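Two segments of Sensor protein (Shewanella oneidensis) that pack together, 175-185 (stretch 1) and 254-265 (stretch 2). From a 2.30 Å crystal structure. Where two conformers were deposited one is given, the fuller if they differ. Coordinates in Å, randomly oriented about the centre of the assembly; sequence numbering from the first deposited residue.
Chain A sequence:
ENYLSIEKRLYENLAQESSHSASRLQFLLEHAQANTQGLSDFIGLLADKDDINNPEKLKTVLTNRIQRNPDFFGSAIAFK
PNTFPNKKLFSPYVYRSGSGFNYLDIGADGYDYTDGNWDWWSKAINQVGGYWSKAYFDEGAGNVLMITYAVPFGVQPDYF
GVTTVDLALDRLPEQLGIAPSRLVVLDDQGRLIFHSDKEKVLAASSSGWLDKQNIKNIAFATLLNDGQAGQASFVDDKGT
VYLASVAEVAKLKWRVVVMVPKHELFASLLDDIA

Stretch 1 175-185: QLGIAPSRLVV
Stretch 2 254-265: WRVVVMVPKHEL

Two segments of one chain pack as neighbouring antiparallel strands and bury 611 Å² between them, both sides summed. Strand 183-185 runs against strand 255-261, with 162° between their N-to-C directions and a closest axial approach of 4.7 Å. Leu183 pairs with Val258, Val184 with Val257 and Val185 with Val256, at CA-CA distances of 5.2, 4.9 and 4.6 Å. Backbone torsions along the paired strands are extended, with phi/psi of -127/143 at Val184 and -114/123 at Val257.

Before its strand, stretch 1 leaves a helix at Gly177, whose phi is positive (84/39). Ile178 and Ala179 are extended. Residues 180-182 then form a 3-10 segment, closed by a hydrogen bond of 2.9 Å from Arg182 N to Ala179 O.

Arg182 has the largest area covered by the other stretch, 114 Å². Its phi/psi is -97/10. Its backbone opens the ladder: Met259 N donates to Arg182 O at 3.1 Å. Arg182 O also receives a CA-H...O contact from Val258 CA at 3.4 Å. The CA-to-CB bond points sideways, and the chain is m, t, t over chi1 to chi3, with chi4 at -161°. This nearly straight chain carries the guanidinium to Glu264, in the helix that follows the second strand. Arg182 NH2 and Glu264 OE2 form a salt bridge of 2.7 Å. Glu264 is also extended, with chi1 and chi2 both t. Water 2 joins the same pair: it accepts from Arg182 NE at 2.6 Å and donates to Glu264 OE2 at 2.8 Å. Val260 CG2 lies over one face of the guanidinium, 3.7 Å from Arg182 NH1.

Met259 is a selenomethionine with 72 Å² covered. Its chi1 is p, chi2 is t and chi3 is 98°. Its CA-to-CB bond points sideways, but its end comes nearer to stretch 1, and Met259 CE lies 3.6 Å from Leu183 C. Water 1 bridges the backbones beside it, donating to Met259 O at 2.6 Å and to Ser181 O at 2.9 Å.

Val184 (68 Å², chi1 t) forms the hydrogen-bonded pair of the ladder. Val184 N donates to Val257 O at 2.9 Å, and Val257 N donates to Val184 O at 2.7 Å. Both bonds are nearly linear, at 170° and 174°. The two side chains share a sheet face, with Val184 CB 4.0 Å from Val257 CB.

Leu183, Val185, Val256 and Val258 point to the other face. Leu183 (chi1 t, chi2 p) brings CD1 to 3.9 Å from Val256 CG1. Leu176 CD2 reaches Val256 CG2 at 4.4 Å, and Ile178 CD1 (m, m) reaches Val258 CG2 at 4.2 Å. Thus residues preceding the first strand extend the apolar packing. At the far end, Val185 CA makes a CA-H...O contact of 3.2 Å with Arg255 O, and Val185 CG1 lies 4.3 Å from Trp254 CE3.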

# COMPACT_ATOMS: atom_id res chain seq x y z
N GLN A 175 -0.79 9.82 -6.85
CA GLN A 175 0.34 10.13 -6.00
C GLN A 175 1.65 9.80 -6.75
O GLN A 175 2.68 10.44 -6.51
CB GLN A 175 0.22 9.34 -4.68
CG GLN A 175 -0.71 10.00 -3.72
CD GLN A 175 -1.16 9.06 -2.66
OE1 GLN A 175 -1.36 7.87 -2.92
NE2 GLN A 175 -1.34 9.58 -1.43
N LEU A 176 1.58 8.82 -7.66
CA LEU A 176 2.73 8.35 -8.46
C LEU A 176 2.87 9.08 -9.80
O LEU A 176 3.96 9.09 -10.37
CB LEU A 176 2.64 6.85 -8.73
CG LEU A 176 3.34 5.98 -7.66
CD1 LEU A 176 3.06 6.46 -6.18
CD2 LEU A 176 3.00 4.48 -7.90
N GLY A 177 1.78 9.69 -10.28
CA GLY A 177 1.85 10.58 -11.44
C GLY A 177 1.77 9.77 -12.74
O GLY A 177 2.47 10.07 -13.67
N ILE A 178 0.93 8.74 -12.76
CA ILE A 178 0.78 7.77 -13.81
C ILE A 178 -0.74 7.50 -13.92
O ILE A 178 -1.48 7.35 -12.89
CB ILE A 178 1.50 6.41 -13.46
CG1 ILE A 178 2.96 6.60 -13.08
CG2 ILE A 178 1.57 5.52 -14.65
CD1 ILE A 178 3.87 7.22 -14.23
N ALA A 179 -1.22 7.41 -15.16
CA ALA A 179 -2.63 7.17 -15.39
C ALA A 179 -2.96 5.80 -14.82
O ALA A 179 -2.20 4.89 -14.98
CB ALA A 179 -2.93 7.26 -16.88
N PRO A 180 -4.12 5.64 -14.15
CA PRO A 180 -4.41 4.33 -13.58
C PRO A 180 -4.21 3.15 -14.55
O PRO A 180 -3.70 2.11 -14.14
CB PRO A 180 -5.90 4.42 -13.18
CG PRO A 180 -6.21 5.89 -13.06
CD PRO A 180 -5.12 6.67 -13.79
N SER A 181 -4.66 3.26 -15.80
CA SER A 181 -4.58 2.10 -16.71
C SER A 181 -3.13 1.75 -17.11
O SER A 181 -2.88 0.68 -17.64
CB SER A 181 -5.44 2.30 -17.99
OG SER A 181 -4.87 3.35 -18.74
N ARG A 182 -2.19 2.64 -16.86
CA ARG A 182 -0.81 2.31 -17.15
C ARG A 182 0.06 1.81 -15.94
O ARG A 182 1.28 1.69 -16.11
CB ARG A 182 -0.14 3.54 -17.67
CG ARG A 182 -0.94 4.32 -18.67
CD ARG A 182 -0.09 5.52 -19.07
NE ARG A 182 -0.64 6.06 -20.29
CZ ARG A 182 0.01 6.85 -21.13
NH1 ARG A 182 1.29 7.20 -20.90
NH2 ARG A 182 -0.62 7.29 -22.21
N LEU A 183 -0.53 1.50 -14.77
CA LEU A 183 0.28 1.33 -13.58
C LEU A 183 0.05 -0.03 -13.02
O LEU A 183 -1.13 -0.43 -12.84
CB LEU A 183 -0.09 2.38 -12.50
CG LEU A 183 0.52 2.26 -11.11
CD1 LEU A 183 2.04 2.43 -11.29
CD2 LEU A 183 -0.00 3.37 -10.07
N VAL A 184 1.13 -0.76 -12.74
CA VAL A 184 1.02 -1.88 -11.84
C VAL A 184 2.07 -1.69 -10.74
O VAL A 184 3.16 -1.19 -10.99
CB VAL A 184 1.22 -3.25 -12.59
CG1 VAL A 184 1.40 -4.42 -11.60
CG2 VAL A 184 0.08 -3.52 -13.44
N VAL A 185 1.72 -2.06 -9.51
CA VAL A 185 2.68 -2.08 -8.41
C VAL A 185 2.68 -3.49 -7.85
O VAL A 185 1.62 -4.10 -7.64
CB VAL A 185 2.33 -1.08 -7.26
CG1 VAL A 185 3.47 -1.09 -6.20
CG2 VAL A 185 2.15 0.33 -7.76
N TRP A 254 9.69 -3.43 -3.62
CA TRP A 254 8.51 -3.41 -4.44
C TRP A 254 8.93 -2.92 -5.84
O TRP A 254 10.01 -2.25 -5.98
CB TRP A 254 7.46 -2.48 -3.86
CG TRP A 254 6.99 -2.89 -2.52
CD1 TRP A 254 7.55 -3.82 -1.66
CD2 TRP A 254 5.85 -2.34 -1.82
NE1 TRP A 254 6.81 -3.88 -0.50
CE2 TRP A 254 5.77 -2.98 -0.58
CE3 TRP A 254 4.87 -1.40 -2.16
CZ2 TRP A 254 4.79 -2.69 0.35
CZ3 TRP A 254 3.90 -1.11 -1.25
CH2 TRP A 254 3.87 -1.74 -0.00
N ARG A 255 8.08 -3.28 -6.83
CA ARG A 255 8.19 -2.84 -8.23
C ARG A 255 7.07 -1.91 -8.73
O ARG A 255 5.89 -2.10 -8.45
CB ARG A 255 8.23 -4.04 -9.17
CG ARG A 255 9.65 -4.53 -9.55
CD ARG A 255 10.34 -5.23 -8.40
NE ARG A 255 9.51 -6.24 -7.73
CZ ARG A 255 9.31 -7.48 -8.16
NH1 ARG A 255 9.84 -7.88 -9.30
NH2 ARG A 255 8.55 -8.31 -7.45
N VAL A 256 7.44 -0.95 -9.56
CA VAL A 256 6.45 -0.16 -10.22
C VAL A 256 6.61 -0.53 -11.65
O VAL A 256 7.74 -0.55 -12.15
CB VAL A 256 6.75 1.32 -10.05
CG1 VAL A 256 5.94 2.15 -11.05
CG2 VAL A 256 6.42 1.73 -8.59
N VAL A 257 5.51 -0.88 -12.30
CA VAL A 257 5.53 -1.18 -13.72
C VAL A 257 4.72 -0.13 -14.48
O VAL A 257 3.55 0.08 -14.18
CB VAL A 257 4.87 -2.54 -14.00
CG1 VAL A 257 4.95 -2.90 -15.51
CG2 VAL A 257 5.49 -3.63 -13.11
N VAL A 258 5.34 0.54 -15.45
CA VAL A 258 4.62 1.44 -16.37
C VAL A 258 4.51 0.75 -17.74
O VAL A 258 5.50 0.27 -18.29
CB VAL A 258 5.36 2.79 -16.55
CG1 VAL A 258 4.58 3.71 -17.52
CG2 VAL A 258 5.61 3.47 -15.17
N MSE A 259 3.32 0.67 -18.28
CA MSE A 259 3.07 -0.06 -19.52
C MSE A 259 2.05 0.74 -20.29
O MSE A 259 1.09 1.24 -19.69
CB MSE A 259 2.53 -1.44 -19.21
CG MSE A 259 1.18 -1.41 -18.61
SE MSE A 259 0.85 -2.93 -17.39
CE MSE A 259 1.24 -2.00 -15.73
N VAL A 260 2.26 0.89 -21.60
CA VAL A 260 1.30 1.57 -22.47
C VAL A 260 1.11 0.72 -23.74
O VAL A 260 2.05 0.10 -24.22
CB VAL A 260 1.81 2.98 -22.84
CG1 VAL A 260 0.77 3.81 -23.66
CG2 VAL A 260 2.28 3.73 -21.59
N PRO A 261 -0.13 0.63 -24.25
CA PRO A 261 -0.24 -0.21 -25.47
C PRO A 261 0.70 0.29 -26.55
O PRO A 261 0.88 1.50 -26.70
CB PRO A 261 -1.69 -0.04 -25.90
CG PRO A 261 -2.45 0.34 -24.51
CD PRO A 261 -1.43 1.15 -23.74
N LYS A 262 1.33 -0.63 -27.26
CA LYS A 262 2.27 -0.27 -28.30
C LYS A 262 1.66 0.61 -29.43
O LYS A 262 2.32 1.55 -29.89
CB LYS A 262 2.89 -1.54 -28.92
CG LYS A 262 3.99 -1.18 -29.88
CD LYS A 262 4.77 -2.42 -30.30
CE LYS A 262 4.04 -3.14 -31.46
NZ LYS A 262 4.64 -4.47 -31.85
N HIS A 263 0.44 0.30 -29.90
CA HIS A 263 -0.21 1.08 -30.99
C HIS A 263 -0.22 2.56 -30.64
O HIS A 263 0.12 3.44 -31.44
CB HIS A 263 -1.66 0.58 -31.29
CG HIS A 263 -2.61 0.56 -30.11
ND1 HIS A 263 -3.24 1.69 -29.61
CD2 HIS A 263 -3.12 -0.49 -29.40
CE1 HIS A 263 -4.05 1.36 -28.63
NE2 HIS A 263 -4.00 0.04 -28.48
N GLU A 264 -0.63 2.80 -29.40
CA GLU A 264 -0.76 4.13 -28.83
C GLU A 264 0.61 4.77 -28.64
O GLU A 264 0.78 5.94 -28.95
CB GLU A 264 -1.51 4.05 -27.47
CG GLU A 264 -1.26 5.25 -26.61
CD GLU A 264 -1.99 5.21 -25.23
OE1 GLU A 264 -2.82 4.30 -24.96
OE2 GLU A 264 -1.73 6.15 -24.45
N LEU A 265 1.59 4.03 -28.14
CA LEU A 265 2.90 4.67 -28.00
C LEU A 265 3.44 5.10 -29.39
O LEU A 265 3.92 6.26 -29.54
CB LEU A 265 3.92 3.80 -27.26
CG LEU A 265 3.70 3.63 -25.76
CD1 LEU A 265 4.67 2.58 -25.21
CD2 LEU A 265 3.89 5.00 -25.07
O HOH W 1 -1.39 0.81 -20.16
O HOH W 2 -2.45 5.08 -21.95